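Local coordinates for ESAT-6-like protein MAB_3113 (Mycobacterium abscessus, PDB 4I0X), which pairs with MAB_3112 to form the secreted, ESAT-6-like EsxEF complex of the WXG100 family, whose precise role the structure alone does not show, at the interface of chains B and A. Numbering follows the deposited sequence. Chains: chain A, ESAT-6-like protein MAB_3113; chain B, ESAT-6-like protein MAB_3112.

Contact 1: the interface of chains B and A. Residues chain B 26, 30, 33, 37, 45; chain A 16, 19-20, 79, 83.
B:Trp37 meets A:Ile16 where chain B, extended at this residue (phi/psi -86/116°) between 3-10 helix 33-35 and helix 40-72, lies against the early turns of A helix 11-47. B:Trp37 is the tryptophan of the WXG turn that gives the WXG100 family its name. The tip of A:Ile16 settles on one face of the indole, with methyl CD1 3.4 Å from B:Trp37 CD2, at the fusion of the two rings; branch CG2 reaches the far rim at CZ3 and CH2. The aromatic ring of B:Tyr45 is sandwiched between the two chains' side chains: A:Met79 CG lies 4.0 Å above the centre of one face, and B:Trp37 CZ3 covers the other near the rim. The A:Met79 chain bends at its last torsion (chi3 69°), curling methyl CE back to 3.5 Å from B:Tyr45 CZ. The phenol OH of B:Tyr45 hydrogen-bonds A:Thr20 OG1 (2.8 Å). Because A:Thr20 OG1 already donates to A:Ile16 O one turn earlier (2.6 Å), from above the carbonyl plane, the phenol is the likely donor. A:Val19 and B:Val30 cross at about a right angle, CG1 of the first 3.7 Å from CG2 of the second, while the other methyl of A:Val19, CG2, meets B:Leu33 CD2 tip to tip at 3.9 Å. The ring of B:Tyr45 also comes against the A:Met79 backbone, CD2 3.3 Å from its O.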
# COMPACT_ATOMS: atom_id res chain seq x y z
N LEU B 26 -4.03 -7.01 8.20
CA LEU B 26 -5.17 -6.11 8.20
C LEU B 26 -6.40 -6.82 7.67
O LEU B 26 -7.49 -6.54 8.08
CB LEU B 26 -4.90 -4.89 7.32
CG LEU B 26 -4.16 -3.77 8.00
CD1 LEU B 26 -3.64 -2.84 6.92
CD2 LEU B 26 -5.09 -3.04 9.01
N VAL B 30 -9.88 -6.83 9.56
CA VAL B 30 -11.07 -6.29 8.92
C VAL B 30 -12.15 -7.32 8.87
O VAL B 30 -13.28 -7.02 9.24
CB VAL B 30 -10.81 -5.77 7.51
CG1 VAL B 30 -12.15 -5.46 6.82
CG2 VAL B 30 -9.93 -4.52 7.56
N LEU B 33 -14.31 -7.91 11.90
CA LEU B 33 -15.34 -6.93 12.31
C LEU B 33 -16.75 -7.32 11.88
O LEU B 33 -17.73 -6.89 12.49
CB LEU B 33 -15.05 -5.56 11.73
CG LEU B 33 -13.76 -4.90 12.20
CD1 LEU B 33 -13.61 -3.67 11.33
CD2 LEU B 33 -13.79 -4.57 13.70
N TRP B 37 -20.52 -6.39 13.07
CA TRP B 37 -20.91 -5.15 12.39
C TRP B 37 -21.67 -5.47 11.12
O TRP B 37 -21.13 -6.08 10.21
CB TRP B 37 -19.69 -4.32 12.13
CG TRP B 37 -19.93 -2.95 11.61
CD1 TRP B 37 -21.07 -2.18 11.73
CD2 TRP B 37 -18.99 -2.18 10.87
NE1 TRP B 37 -20.87 -0.96 11.15
CE2 TRP B 37 -19.60 -0.92 10.61
CE3 TRP B 37 -17.67 -2.40 10.44
CZ2 TRP B 37 -18.95 0.08 9.93
CZ3 TRP B 37 -17.01 -1.39 9.75
CH2 TRP B 37 -17.65 -0.16 9.50
N TYR B 45 -17.61 -0.34 4.22
CA TYR B 45 -16.29 -0.63 4.76
C TYR B 45 -15.66 -1.85 4.09
O TYR B 45 -14.51 -1.84 3.69
CB TYR B 45 -16.41 -0.87 6.26
CG TYR B 45 -15.09 -0.76 7.03
CD1 TYR B 45 -14.29 -1.87 7.21
CD2 TYR B 45 -14.72 0.42 7.62
CE1 TYR B 45 -13.13 -1.79 7.95
CE2 TYR B 45 -13.55 0.51 8.33
CZ TYR B 45 -12.77 -0.61 8.51
OH TYR B 45 -11.60 -0.51 9.27
N ILE A 16 -13.82 -1.17 15.54
CA ILE A 16 -13.81 -0.66 14.16
C ILE A 16 -12.81 0.48 14.03
O ILE A 16 -12.03 0.53 13.09
CB ILE A 16 -15.23 -0.15 13.76
CG1 ILE A 16 -16.18 -1.33 13.72
CG2 ILE A 16 -15.18 0.58 12.41
CD1 ILE A 16 -17.60 -1.00 13.71
N VAL A 19 -9.15 -0.81 14.06
CA VAL A 19 -8.77 -1.46 12.82
C VAL A 19 -8.55 -0.40 11.75
O VAL A 19 -7.61 -0.47 10.96
CB VAL A 19 -9.86 -2.48 12.36
CG1 VAL A 19 -9.52 -3.01 10.97
CG2 VAL A 19 -10.02 -3.57 13.38
N THR A 20 -9.39 0.62 11.76
CA THR A 20 -9.32 1.67 10.75
C THR A 20 -8.05 2.44 10.98
O THR A 20 -7.38 2.84 10.03
CB THR A 20 -10.54 2.63 10.84
OG1 THR A 20 -11.73 1.84 10.85
CG2 THR A 20 -10.53 3.61 9.67
N MET A 79 -13.38 3.43 3.84
CA MET A 79 -13.41 2.80 5.15
C MET A 79 -13.62 3.83 6.24
O MET A 79 -14.46 3.64 7.14
CB MET A 79 -12.11 2.04 5.38
CG MET A 79 -11.97 0.81 4.54
SD MET A 79 -10.28 0.13 4.49
CE MET A 79 -10.13 -0.45 6.14
N ALA A 83 -16.71 4.17 8.81
CA ALA A 83 -16.53 4.09 10.26
C ALA A 83 -17.12 5.33 10.89
O ALA A 83 -17.77 5.26 11.95
CB ALA A 83 -15.08 3.97 10.59

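Contact 2: the interface of chains B and A. Residues chain B 8, 11-12, 63; chain A 33, 37, 40-41, 44, 50.
B:Leu8 and A:Leu37 cross at a slant, CD2 of the first 3.7 Å from CD1 of the second, in an apolar patch between B helix 4-32 and A helix 11-47 of this WXG100 pair. Each leucine uses its two branches separately. A:Leu37 holds CG anti to its backbone N (chi1 179°), and its fork then spans both helices of chain B: CD1 goes to B:Leu8, while A:Leu37 CD2 lies 3.5 Å from B:Leu63 CD2 of helix 40-72, the two side chains sliding past each other in opposite directions. B:Ala12 borders the same branch with its small methyl. On B:Leu8, CD2 points to A:Leu37 and A:Arg40, and CD1 is turned toward the end of A helix 11-47. There CD1 lies 4.0 Å from A:Ala41 CA, meets CD1 of A:Leu44 tip to tip and touches CH2 of A:Trp50, the WXG tryptophan of chain A. A:Leu44 CD1 also rests over the rim of one indole face, backing the tryptophan from within its own chain.

A:Arg40 folds over B:Leu8, bent at chi3 (69°), and lays one face of its guanidinium against methyl CD2 of B:Leu8, off-centre toward the rim, with NE 3.9 Å from that CD2. The guanidinium plane stands nearly perpendicular, 84°, to the ring of B:Phe11, and NH1 comes 3.8 Å from the ring atom CD2. The part of the ring away from the guanidinium, CE1 and CZ, points at A:Asn33, the side chains crossing at about a right angle: CE1 is 3.5 Å from its backbone O, and CZ is 3.6 Å from its side-chain OD1. B:Phe11 also runs past A:Leu37 in the opposite sense, near its CB. With no N or O within bonding reach of the other chain in this patch, apolar fit joins the helices here and helps hold the two hairpins together as a heterodimer.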
# COMPACT_ATOMS: atom_id res chain seq x y z
N LEU B 8 18.74 -0.14 -3.54
CA LEU B 8 17.34 0.02 -3.89
C LEU B 8 16.66 -1.31 -4.10
O LEU B 8 15.48 -1.44 -3.83
CB LEU B 8 17.18 0.90 -5.13
CG LEU B 8 17.57 2.35 -4.87
CD1 LEU B 8 17.49 3.19 -6.14
CD2 LEU B 8 16.68 2.93 -3.80
N PHE B 11 15.92 -2.45 -0.71
CA PHE B 11 14.87 -1.62 -0.12
C PHE B 11 13.50 -2.03 -0.65
O PHE B 11 12.57 -2.27 0.12
CB PHE B 11 15.15 -0.16 -0.44
CG PHE B 11 14.23 0.80 0.26
CD1 PHE B 11 12.92 0.95 -0.15
CD2 PHE B 11 14.68 1.57 1.32
CE1 PHE B 11 12.07 1.86 0.48
CE2 PHE B 11 13.82 2.47 1.96
CZ PHE B 11 12.53 2.60 1.53
N ALA B 12 13.37 -2.12 -1.97
CA ALA B 12 12.11 -2.52 -2.57
C ALA B 12 11.66 -3.93 -2.09
O ALA B 12 10.50 -4.16 -1.80
CB ALA B 12 12.25 -2.51 -4.09
N LEU B 63 6.73 -3.67 -6.54
CA LEU B 63 7.96 -3.67 -5.74
C LEU B 63 8.82 -4.90 -5.95
O LEU B 63 10.00 -4.81 -6.12
CB LEU B 63 7.67 -3.53 -4.23
CG LEU B 63 7.20 -2.14 -3.82
CD1 LEU B 63 6.64 -2.16 -2.44
CD2 LEU B 63 8.31 -1.10 -3.94
N ASN A 33 7.36 5.20 2.41
CA ASN A 33 8.49 4.44 1.89
C ASN A 33 8.60 4.40 0.38
O ASN A 33 9.72 4.34 -0.16
CB ASN A 33 8.51 3.04 2.47
CG ASN A 33 8.98 3.04 3.89
OD1 ASN A 33 10.19 3.18 4.17
ND2 ASN A 33 8.03 2.93 4.80
N LEU A 37 11.80 5.64 -1.86
CA LEU A 37 12.24 4.86 -3.01
C LEU A 37 12.23 5.70 -4.29
O LEU A 37 13.22 5.73 -5.03
CB LEU A 37 11.32 3.65 -3.18
CG LEU A 37 11.59 2.71 -4.34
CD1 LEU A 37 13.06 2.38 -4.41
CD2 LEU A 37 10.75 1.45 -4.17
N ARG A 40 15.06 8.36 -4.33
CA ARG A 40 16.42 7.86 -4.59
C ARG A 40 16.55 7.33 -6.00
O ARG A 40 17.57 7.55 -6.66
CB ARG A 40 16.82 6.79 -3.56
CG ARG A 40 16.87 7.34 -2.18
CD ARG A 40 16.84 6.24 -1.18
NE ARG A 40 18.08 5.48 -1.22
CZ ARG A 40 18.33 4.43 -0.45
NH1 ARG A 40 17.42 4.03 0.43
NH2 ARG A 40 19.48 3.78 -0.57
N ALA A 41 15.51 6.69 -6.50
CA ALA A 41 15.54 6.16 -7.86
C ALA A 41 15.48 7.26 -8.91
O ALA A 41 16.15 7.18 -9.94
CB ALA A 41 14.41 5.14 -8.07
N LEU A 44 18.57 8.72 -9.98
CA LEU A 44 19.37 7.92 -10.92
C LEU A 44 18.91 8.13 -12.37
O LEU A 44 19.71 8.13 -13.28
CB LEU A 44 19.32 6.43 -10.55
CG LEU A 44 19.86 6.14 -9.14
CD1 LEU A 44 20.02 4.65 -8.90
CD2 LEU A 44 21.18 6.87 -8.92
N TRP A 50 20.48 5.73 -15.12
CA TRP A 50 19.43 4.83 -15.57
C TRP A 50 18.79 5.43 -16.80
O TRP A 50 18.04 6.40 -16.71
CB TRP A 50 18.33 4.62 -14.54
CG TRP A 50 18.69 3.82 -13.34
CD1 TRP A 50 19.93 3.32 -13.02
CD2 TRP A 50 17.81 3.42 -12.30
NE1 TRP A 50 19.86 2.64 -11.83
CE2 TRP A 50 18.57 2.70 -11.36
CE3 TRP A 50 16.46 3.62 -12.06
CZ2 TRP A 50 18.01 2.17 -10.21
CZ3 TRP A 50 15.91 3.10 -10.91
CH2 TRP A 50 16.68 2.38 -10.00

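Contact 1 and contact 2 lie near opposite ends of the four-helix bundle, the centres of their C-alpha atoms about 32 Å apart. Both draw on A helix 11-47 and on B helices 4-32 and 40-72, and contact 1 also takes in A helix 52-87. They use opposite ends: contact 1 the start of A helix 11-47 with the end of B helix 4-32, and contact 2 the reverse, so these two helices run antiparallel. Each contact includes the WXG tryptophan of one chain, B:Trp37 in contact 1 and A:Trp50 in contact 2. The EsxEF heterodimer is thereby fastened near both hairpin turns.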